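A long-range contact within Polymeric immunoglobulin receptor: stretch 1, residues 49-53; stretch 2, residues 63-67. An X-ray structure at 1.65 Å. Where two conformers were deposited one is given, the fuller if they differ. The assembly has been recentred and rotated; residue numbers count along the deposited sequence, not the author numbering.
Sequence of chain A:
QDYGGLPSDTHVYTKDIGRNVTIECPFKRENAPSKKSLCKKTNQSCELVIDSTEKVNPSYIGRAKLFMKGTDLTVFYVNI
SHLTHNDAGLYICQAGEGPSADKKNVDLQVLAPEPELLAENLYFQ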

# COMPACT_ATOMS: atom_id res chain seq x y z
N VAL A 49 6.72 2.93 2.18
CA VAL A 49 5.91 2.97 3.36
C VAL A 49 6.29 1.82 4.28
O VAL A 49 6.64 2.04 5.42
CB VAL A 49 4.41 2.89 2.99
CG1 VAL A 49 3.51 2.79 4.21
CG2 VAL A 49 4.09 4.10 2.08
N ILE A 50 6.21 0.58 3.78
CA ILE A 50 6.61 -0.60 4.57
C ILE A 50 6.91 -1.73 3.62
O ILE A 50 6.29 -1.83 2.54
CB ILE A 50 5.48 -0.99 5.56
CG1 ILE A 50 5.91 -2.09 6.51
CG2 ILE A 50 4.18 -1.35 4.82
CD1 ILE A 50 4.99 -2.25 7.69
N ASP A 51 7.86 -2.58 3.99
CA ASP A 51 8.11 -3.79 3.21
C ASP A 51 8.28 -5.02 4.08
O ASP A 51 8.35 -4.94 5.28
CB ASP A 51 9.25 -3.60 2.20
CG ASP A 51 10.63 -3.49 2.82
OD1 ASP A 51 10.91 -4.06 3.90
OD2 ASP A 51 11.49 -2.88 2.13
N SER A 52 8.34 -6.17 3.41
CA SER A 52 8.34 -7.48 4.08
C SER A 52 9.70 -7.81 4.70
O SER A 52 9.85 -8.88 5.33
CB SER A 52 7.96 -8.58 3.09
OG SER A 52 8.78 -8.61 1.96
N THR A 53 10.70 -6.92 4.49
CA THR A 53 11.99 -7.01 5.21
C THR A 53 11.96 -6.25 6.54
O THR A 53 12.99 -6.16 7.20
CB THR A 53 13.18 -6.48 4.37
OG1 THR A 53 13.17 -5.04 4.35
CG2 THR A 53 13.19 -7.03 2.97
N ARG A 63 2.05 2.36 12.97
CA ARG A 63 0.74 2.52 12.31
C ARG A 63 0.54 1.60 11.13
O ARG A 63 -0.59 1.43 10.68
CB ARG A 63 0.52 3.95 11.78
CG ARG A 63 0.73 5.05 12.76
CD ARG A 63 0.19 6.37 12.23
NE ARG A 63 0.88 6.98 11.11
CZ ARG A 63 0.29 7.30 9.94
NH1 ARG A 63 -0.98 7.02 9.74
NH2 ARG A 63 0.99 7.90 8.97
N ALA A 64 1.62 1.07 10.55
CA ALA A 64 1.54 0.26 9.37
C ALA A 64 1.98 -1.17 9.69
O ALA A 64 2.97 -1.38 10.39
CB ALA A 64 2.41 0.83 8.25
N LYS A 65 1.25 -2.14 9.17
CA LYS A 65 1.62 -3.53 9.34
C LYS A 65 1.34 -4.26 8.04
O LYS A 65 0.30 -4.02 7.38
CB LYS A 65 0.85 -4.15 10.49
CG LYS A 65 1.14 -3.52 11.86
CD LYS A 65 2.56 -3.81 12.33
CE LYS A 65 2.87 -3.21 13.70
NZ LYS A 65 2.59 -1.74 13.81
N LEU A 66 2.27 -5.12 7.67
CA LEU A 66 2.19 -5.87 6.43
C LEU A 66 2.07 -7.35 6.79
O LEU A 66 2.88 -7.86 7.56
CB LEU A 66 3.44 -5.66 5.59
CG LEU A 66 3.43 -6.14 4.15
CD1 LEU A 66 4.43 -5.39 3.25
CD2 LEU A 66 3.75 -7.64 4.08
N PHE A 67 1.06 -8.01 6.24
CA PHE A 67 0.82 -9.43 6.59
C PHE A 67 0.10 -10.14 5.46
O PHE A 67 -0.41 -9.52 4.52
CB PHE A 67 0.01 -9.51 7.88
CG PHE A 67 -1.30 -8.77 7.83
CD1 PHE A 67 -1.38 -7.43 8.15
CD2 PHE A 67 -2.47 -9.42 7.45
CE1 PHE A 67 -2.59 -6.74 8.09
CE2 PHE A 67 -3.67 -8.76 7.42
CZ PHE A 67 -3.74 -7.42 7.72

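The two stretches meet through apolar side chains, with no hydrogen bond between them. Strand 49-51 and strand 64-67 run in roughly the same direction, at 30° to each other. Their axes come no closer than 7.2 Å, and side chains fill the space between. The contact is small, burying 247 Å² in total.

Ile-50 is the main contributor from the first stretch. Its CA-to-CB bond points toward the second stretch. Both chi angles are t, so the chain CA-CB-CG1-CD1 is extended and CD1 reaches the neighbouring backbone. Ile-50 CD1 lies 3.5 Å from Ala-64 O, 4.0 Å from Lys-65 CA and 4.0 Å from Leu-66 N. These are van der Waals contacts, since a methyl group offers no polar hydrogen. Ile-50 CD1 also packs against side chains, at 4.1 Å from Ala-64 CB and 4.3 Å from Leu-66 CB. One methyl thus touches three successive residues.

Ala-64 sits opposite Ile-50 in the register, with CA atoms of Ala-64 and Ile-50 7.0 Å apart. Its CB points toward the first stretch. A single methyl is apolar, suits this buried place and packs against the tip of Ile-50.

Leu-66 is the counterpart of Ile-50 on the second strand, and the two lose similar areas to the contact. Its chi1 and chi2 are both t. This carries CD1 to the backbone where the first strand gives way to loop: Leu-66 CD1 is 4.0 Å from Asp-51 C and 4.0 Å from Ser-52 N. CD2 approaches the side chain of Ser-52, with Leu-66 CD2 to Ser-52 CB at 4.4 Å. Ser-52 CB points sideways, and its chi1 is p. Its OG is hydrogen-bonded elsewhere in the structure, so the polar end is satisfied while CB borders the leucine.

The alternation of the strands places Asp-51 and Lys-65 differently: both CA-to-CB bonds point away from the partner stretch. Asp-51 uses its carboxylate within its own stretch. With chi1 p, Asp-51 OD1 accepts hydrogen bonds from Thr-53 N at 2.9 Å and from Thr-53 OG1 at 2.5 Å. The p rotamer of Thr-53 accompanies this short bond, which ties the loop back to the end of the strand. Thr-53 itself does not touch the second stretch.

Lys-65 is exposed, as suits a charged chain. In the conformer given, chi1 and chi2 are both m, and the chain folds back so that Lys-65 NZ makes a weak hydrogen bond to Ala-64 O at 3.5 Å.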